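Local coordinates for rhodopsin (Rubrobacter xylanophilus, PDB 6KFQ), which is a heat-stable, retinal-binding microbial rhodopsin of the membrane that pumps protons, probably driven by light absorbed by its chromophore, at residues A[1-13]-A[194-206]. Sequence-based numbering, arbitrary orientation.
Sequences MEALWLWIGFVGM and LSVEVFLFMVLDL. With MPG ([(Z)-octadec-9-enyl] (2R)-2,3-bis(oxidanyl)propanoate), chain Q; MPG ([(Z)-octadec-9-enyl] (2R)-2,3-bis(oxidanyl)propanoate), chain G.
In the seven-helix bundle of a microbial rhodopsin, the first and last transmembrane helices close the ring, and here Trp5 of helix 2-13 packs as a knob among Ser195, Val198, Phe199 and Met202 of helix 194-206. The two segments run nearly parallel, with axes 8.6 Å from each other. With CG beside its own backbone N (chi1 -43°), the indole lies against the neighbouring helix and uses both its polar edge and a face. At the edge, NE1 donates a hydrogen bond to Ser195 OG (3.2 Å, 150°), the hydroxyl lying in the ring plane. Over the face, Phe199 CB stands 3.7 Å from the centroid of the five-membered ring, almost on its normal, while the phenyl turns its own edge to the six-membered ring in a T-shaped stack, planes at 64° and centroids 4.8 Å apart. Leu4 CG lies over the opposite face, off toward its rim. The benzo end of the indole also meets a lipid chain obliquely, Trp5 CH2 lying 3.5 Å from C16 of the MPG of chain Q, and that same chain crosses a face of Phe199. With an alanine here instead of Trp5, Ser195 OG would probably lose this donor, and a gap would be likely to open between Phe199, Met202 and the lipid.

Farther along, glycines take over: Met202 CG lies 3.8 Å from Gly9 CA, and Leu206 CD2 settles 3.7 Å from Gly12 CA, where a beta carbon would clash. Met13, bent at chi2, brings CE to 3.5 Å from CB of Asp205, a retinal-pocket residue whose carboxylate is hydrogen-bonded to Tyr49 and Tyr178. One directed polar bond, with Phe199 and Leu4 over the two faces, is thus likely to set the indole's rotation near the N-terminal end of the pair, whereas farther along methionine and leucine ends pack against glycines and Asp205.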
loop_
_atom_site.group_PDB
_atom_site.type_symbol
_atom_site.label_atom_id
_atom_site.label_comp_id
_atom_site.label_asym_id
_atom_site.label_seq_id
_atom_site.Cartn_x
_atom_site.Cartn_y
_atom_site.Cartn_z
ATOM N N MET A 1 24.565 1.637 2.773
ATOM C CA MET A 1 23.818 2.155 3.915
ATOM C C MET A 1 22.335 1.807 3.809
ATOM O O MET A 1 21.605 1.893 4.799
ATOM C CB MET A 1 24.006 3.673 4.033
ATOM C CG MET A 1 23.392 4.343 5.268
ATOM S SD MET A 1 24.324 4.220 6.813
ATOM C CE MET A 1 25.938 3.665 6.250
ATOM N N GLU A 2 21.889 1.394 2.616
ATOM C CA GLU A 2 20.488 1.018 2.463
ATOM C C GLU A 2 20.120 -0.157 3.364
ATOM O O GLU A 2 18.946 -0.309 3.714
ATOM C CB GLU A 2 20.168 0.704 0.991
ATOM C CG GLU A 2 20.553 -0.689 0.528
ATOM C CD GLU A 2 21.671 -0.686 -0.503
ATOM O OE1 GLU A 2 21.701 -1.603 -1.359
ATOM O OE2 GLU A 2 22.522 0.227 -0.454
ATOM N N ALA A 3 21.105 -0.961 3.784
ATOM C CA ALA A 3 20.831 -2.044 4.721
ATOM C C ALA A 3 20.165 -1.527 5.988
ATOM O O ALA A 3 19.265 -2.177 6.534
ATOM C CB ALA A 3 22.124 -2.784 5.074
ATOM N N LEU A 4 20.601 -0.365 6.478
ATOM C CA LEU A 4 19.998 0.192 7.682
ATOM C C LEU A 4 18.509 0.422 7.489
ATOM O O LEU A 4 17.694 0.013 8.322
ATOM C CB LEU A 4 20.689 1.497 8.065
ATOM C CG LEU A 4 19.958 2.278 9.158
ATOM C CD1 LEU A 4 19.732 1.431 10.430
ATOM C CD2 LEU A 4 20.734 3.531 9.481
ATOM N N TRP A 5 18.128 1.085 6.391
ATOM C CA TRP A 5 16.711 1.382 6.187
ATOM C C TRP A 5 15.893 0.117 5.983
ATOM O O TRP A 5 14.717 0.074 6.365
ATOM C CB TRP A 5 16.541 2.336 5.002
ATOM C CG TRP A 5 17.553 3.448 5.000
ATOM C CD1 TRP A 5 18.375 3.811 3.968
ATOM C CD2 TRP A 5 17.855 4.336 6.083
ATOM N NE1 TRP A 5 19.162 4.870 4.343
ATOM C CE2 TRP A 5 18.869 5.209 5.636
ATOM C CE3 TRP A 5 17.375 4.476 7.388
ATOM C CZ2 TRP A 5 19.408 6.203 6.447
ATOM C CZ3 TRP A 5 17.911 5.470 8.191
ATOM C CH2 TRP A 5 18.918 6.314 7.719
ATOM N N LEU A 6 16.483 -0.923 5.393
ATOM C CA LEU A 6 15.744 -2.171 5.217
ATOM C C LEU A 6 15.507 -2.866 6.555
ATOM O O LEU A 6 14.456 -3.482 6.766
ATOM C CB LEU A 6 16.496 -3.087 4.251
ATOM C CG LEU A 6 16.618 -2.536 2.820
ATOM C CD1 LEU A 6 17.610 -3.368 2.008
ATOM C CD2 LEU A 6 15.248 -2.488 2.130
ATOM N N TRP A 7 16.468 -2.786 7.471
ATOM C CA TRP A 7 16.266 -3.411 8.780
ATOM C C TRP A 7 15.243 -2.644 9.606
ATOM O O TRP A 7 14.421 -3.247 10.309
ATOM C CB TRP A 7 17.592 -3.511 9.532
ATOM C CG TRP A 7 18.389 -4.708 9.149
ATOM C CD1 TRP A 7 19.613 -4.720 8.541
ATOM C CD2 TRP A 7 18.025 -6.083 9.347
ATOM N NE1 TRP A 7 20.030 -6.013 8.348
ATOM C CE2 TRP A 7 19.078 -6.869 8.832
ATOM C CE3 TRP A 7 16.911 -6.722 9.895
ATOM C CZ2 TRP A 7 19.055 -8.261 8.861
ATOM C CZ3 TRP A 7 16.888 -8.107 9.924
ATOM C CH2 TRP A 7 17.957 -8.865 9.413
ATOM N N ILE A 8 15.276 -1.312 9.532
ATOM C CA ILE A 8 14.252 -0.510 10.190
ATOM C C ILE A 8 12.883 -0.827 9.607
ATOM O O ILE A 8 11.900 -0.976 10.341
ATOM C CB ILE A 8 14.582 0.988 10.062
ATOM C CG1 ILE A 8 15.786 1.361 10.929
ATOM C CG2 ILE A 8 13.352 1.841 10.424
ATOM C CD1 ILE A 8 16.316 2.747 10.596
ATOM N N GLY A 9 12.794 -0.926 8.280
ATOM C CA GLY A 9 11.534 -1.314 7.670
ATOM C C GLY A 9 11.025 -2.642 8.195
ATOM O O GLY A 9 9.846 -2.782 8.534
ATOM N N PHE A 10 11.914 -3.630 8.288
ATOM C CA PHE A 10 11.526 -4.931 8.825
ATOM C C PHE A 10 10.973 -4.807 10.239
ATOM O O PHE A 10 9.866 -5.274 10.530
ATOM C CB PHE A 10 12.720 -5.884 8.821
ATOM C CG PHE A 10 12.459 -7.156 9.576
ATOM C CD1 PHE A 10 11.493 -8.050 9.128
ATOM C CD2 PHE A 10 13.153 -7.449 10.734
ATOM C CE1 PHE A 10 11.243 -9.224 9.822
ATOM C CE2 PHE A 10 12.909 -8.623 11.435
ATOM C CZ PHE A 10 11.949 -9.507 10.982
ATOM N N VAL A 11 11.747 -4.208 11.145
ATOM C CA VAL A 11 11.320 -4.136 12.538
ATOM C C VAL A 11 10.033 -3.327 12.664
ATOM O O VAL A 11 9.110 -3.709 13.393
ATOM C CB VAL A 11 12.460 -3.570 13.407
ATOM C CG1 VAL A 11 11.988 -3.370 14.841
ATOM C CG2 VAL A 11 13.653 -4.515 13.367
ATOM N N GLY A 12 9.929 -2.222 11.931
ATOM C CA GLY A 12 8.704 -1.438 11.973
ATOM C C GLY A 12 7.482 -2.232 11.544
ATOM O O GLY A 12 6.429 -2.174 12.186
ATOM N N MET A 13 7.600 -2.966 10.437
ATOM C CA MET A 13 6.476 -3.777 9.971
ATOM C C MET A 13 6.221 -4.939 10.918
ATOM O O MET A 13 5.067 -5.316 11.156
ATOM C CB MET A 13 6.747 -4.303 8.565
ATOM C CG MET A 13 6.884 -3.227 7.508
ATOM S SD MET A 13 5.336 -2.326 7.321
ATOM C CE MET A 13 5.771 -1.252 5.951
ATOM N N LEU A 194 20.666 5.310 -4.263
ATOM C CA LEU A 194 19.842 4.161 -3.889
ATOM C C LEU A 194 19.559 4.148 -2.387
ATOM O O LEU A 194 18.465 3.770 -1.954
ATOM C CB LEU A 194 20.536 2.867 -4.318
ATOM C CG LEU A 194 19.884 1.561 -3.862
ATOM C CD1 LEU A 194 18.487 1.415 -4.453
ATOM C CD2 LEU A 194 20.753 0.366 -4.215
ATOM N N SER A 195 20.536 4.544 -1.574
ATOM C CA SER A 195 20.290 4.595 -0.134
ATOM C C SER A 195 19.171 5.572 0.203
ATOM O O SER A 195 18.303 5.269 1.030
ATOM C CB SER A 195 21.571 4.970 0.608
ATOM O OG SER A 195 21.256 5.291 1.952
ATOM N N VAL A 196 19.163 6.747 -0.430
ATOM C CA VAL A 196 18.095 7.715 -0.192
ATOM C C VAL A 196 16.758 7.162 -0.673
ATOM O O VAL A 196 15.734 7.271 0.016
ATOM C CB VAL A 196 18.427 9.056 -0.868
ATOM C CG1 VAL A 196 17.229 9.996 -0.807
ATOM C CG2 VAL A 196 19.638 9.690 -0.216
ATOM N N GLU A 197 16.746 6.575 -1.875
ATOM C CA GLU A 197 15.524 5.968 -2.398
ATOM C C GLU A 197 14.947 4.943 -1.425
ATOM O O GLU A 197 13.734 4.913 -1.176
ATOM C CB GLU A 197 15.804 5.307 -3.746
ATOM C CG GLU A 197 14.635 4.513 -4.286
ATOM C CD GLU A 197 15.008 3.655 -5.479
ATOM O OE1 GLU A 197 14.185 2.799 -5.850
ATOM O OE2 GLU A 197 16.122 3.821 -6.028
ATOM N N VAL A 198 15.802 4.071 -0.890
ATOM C CA VAL A 198 15.312 3.027 0.005
ATOM C C VAL A 198 14.761 3.640 1.286
ATOM O O VAL A 198 13.722 3.211 1.801
ATOM C CB VAL A 198 16.427 2.003 0.279
ATOM C CG1 VAL A 198 16.051 1.071 1.423
ATOM C CG2 VAL A 198 16.693 1.193 -0.993
ATOM N N PHE A 199 15.450 4.651 1.822
ATOM C CA PHE A 199 14.939 5.379 2.982
ATOM C C PHE A 199 13.549 5.943 2.712
ATOM O O PHE A 199 12.634 5.799 3.530
ATOM C CB PHE A 199 15.906 6.510 3.349
ATOM C CG PHE A 199 15.374 7.436 4.411
ATOM C CD1 PHE A 199 15.351 7.042 5.736
ATOM C CD2 PHE A 199 14.890 8.694 4.077
ATOM C CE1 PHE A 199 14.854 7.885 6.720
ATOM C CE2 PHE A 199 14.399 9.546 5.057
ATOM C CZ PHE A 199 14.387 9.133 6.386
ATOM N N LEU A 200 13.377 6.600 1.567
ATOM C CA LEU A 200 12.103 7.243 1.281
ATOM C C LEU A 200 10.975 6.223 1.213
ATOM O O LEU A 200 9.909 6.423 1.809
ATOM C CB LEU A 200 12.206 8.040 -0.022
ATOM C CG LEU A 200 13.100 9.272 0.144
ATOM C CD1 LEU A 200 13.353 9.956 -1.193
ATOM C CD2 LEU A 200 12.481 10.254 1.152
ATOM N N PHE A 201 11.184 5.125 0.473
ATOM C CA PHE A 201 10.152 4.091 0.415
ATOM C C PHE A 201 9.889 3.504 1.797
ATOM O O PHE A 201 8.750 3.132 2.105
ATOM C CB PHE A 201 10.547 2.964 -0.551
ATOM C CG PHE A 201 10.340 3.279 -2.008
ATOM C CD1 PHE A 201 9.164 3.881 -2.462
ATOM C CD2 PHE A 201 11.311 2.940 -2.937
ATOM C CE1 PHE A 201 8.978 4.143 -3.812
ATOM C CE2 PHE A 201 11.138 3.210 -4.290
ATOM C CZ PHE A 201 9.969 3.815 -4.729
ATOM N N MET A 202 10.925 3.408 2.639
ATOM C CA MET A 202 10.719 2.873 3.981
ATOM C C MET A 202 9.807 3.777 4.798
ATOM O O MET A 202 8.900 3.291 5.485
ATOM C CB MET A 202 12.065 2.670 4.689
ATOM C CG MET A 202 11.937 2.177 6.136
ATOM S SD MET A 202 11.812 3.542 7.315
ATOM C CE MET A 202 13.432 4.282 7.170
ATOM N N VAL A 203 10.023 5.095 4.739
ATOM C CA VAL A 203 9.166 6.012 5.484
ATOM C C VAL A 203 7.742 5.939 4.954
ATOM O O VAL A 203 6.779 5.816 5.723
ATOM C CB VAL A 203 9.709 7.451 5.422
ATOM C CG1 VAL A 203 8.742 8.410 6.101
ATOM C CG2 VAL A 203 11.087 7.541 6.066
ATOM N N LEU A 204 7.590 6.000 3.624
ATOM C CA LEU A 204 6.269 5.873 3.023
ATOM C C LEU A 204 5.602 4.563 3.423
ATOM O O LEU A 204 4.428 4.546 3.812
ATOM C CB LEU A 204 6.380 5.971 1.492
ATOM C CG LEU A 204 6.793 7.353 0.985
ATOM C CD1 LEU A 204 7.063 7.310 -0.538
ATOM C CD2 LEU A 204 5.687 8.349 1.294
ATOM N N ASP A 205 6.323 3.445 3.295
ATOM C CA ASP A 205 5.728 2.150 3.626
ATOM C C ASP A 205 5.226 2.114 5.066
ATOM O O ASP A 205 4.124 1.627 5.334
ATOM C CB ASP A 205 6.741 1.025 3.423
ATOM C CG ASP A 205 6.965 0.684 1.965
ATOM O OD1 ASP A 205 6.188 1.151 1.096
ATOM O OD2 ASP A 205 7.928 -0.070 1.698
ATOM N N LEU A 206 6.024 2.607 6.008
ATOM C CA LEU A 206 5.613 2.538 7.407
ATOM C C LEU A 206 4.384 3.403 7.662
ATOM O O LEU A 206 3.468 2.992 8.383
ATOM C CB LEU A 206 6.774 2.951 8.310
ATOM C CG LEU A 206 7.876 1.897 8.408
ATOM C CD1 LEU A 206 9.107 2.481 9.063
ATOM C CD2 LEU A 206 7.385 0.686 9.196
HETATM C C7 MPG Q . 26.147 5.145 1.734
HETATM C C8 MPG Q . 25.440 6.427 1.412
HETATM C C9 MPG Q . 24.754 7.058 2.586
HETATM C C10 MPG Q . 23.485 7.385 2.640
HETATM C C11 MPG Q . 22.781 8.099 3.753
HETATM C C12 MPG Q . 21.312 8.288 3.502
HETATM C C13 MPG Q . 20.597 9.101 4.567
HETATM C C14 MPG Q . 19.116 9.278 4.327
HETATM C C15 MPG Q . 18.416 10.166 5.333
HETATM C C16 MPG Q . 18.386 9.632 6.743
HETATM C C17 MPG Q . 17.658 10.512 7.729
HETATM C C18 MPG Q . 17.472 9.900 9.095
HETATM C C2 MPG G . 18.076 12.537 2.731
HETATM C C3 MPG G . 16.987 13.410 3.304
HETATM C C4 MPG G . 15.589 12.859 3.148
HETATM C C5 MPG G . 14.535 13.813 3.655
HETATM C C6 MPG G . 13.272 13.175 4.186
HETATM C C7 MPG G . 12.103 13.154 3.211
HETATM C C8 MPG G . 10.774 12.913 3.863
HETATM C C9 MPG G . 10.741 11.683 4.717
HETATM O O1 MPG G . 20.457 12.269 2.393
HETATM C C1 MPG G . 19.449 13.029 3.099
HETATM C CXD MPG G . 22.700 11.769 1.804
HETATM O O2 MPG G . 24.038 12.015 2.207
HETATM C C21 MPG G . 22.493 12.113 0.338
HETATM O O3 MPG G . 23.383 11.334 -0.450
HETATM O O4 MPG G . 22.096 13.223 3.604
HETATM C CX3 MPG G . 21.726 12.511 2.707
#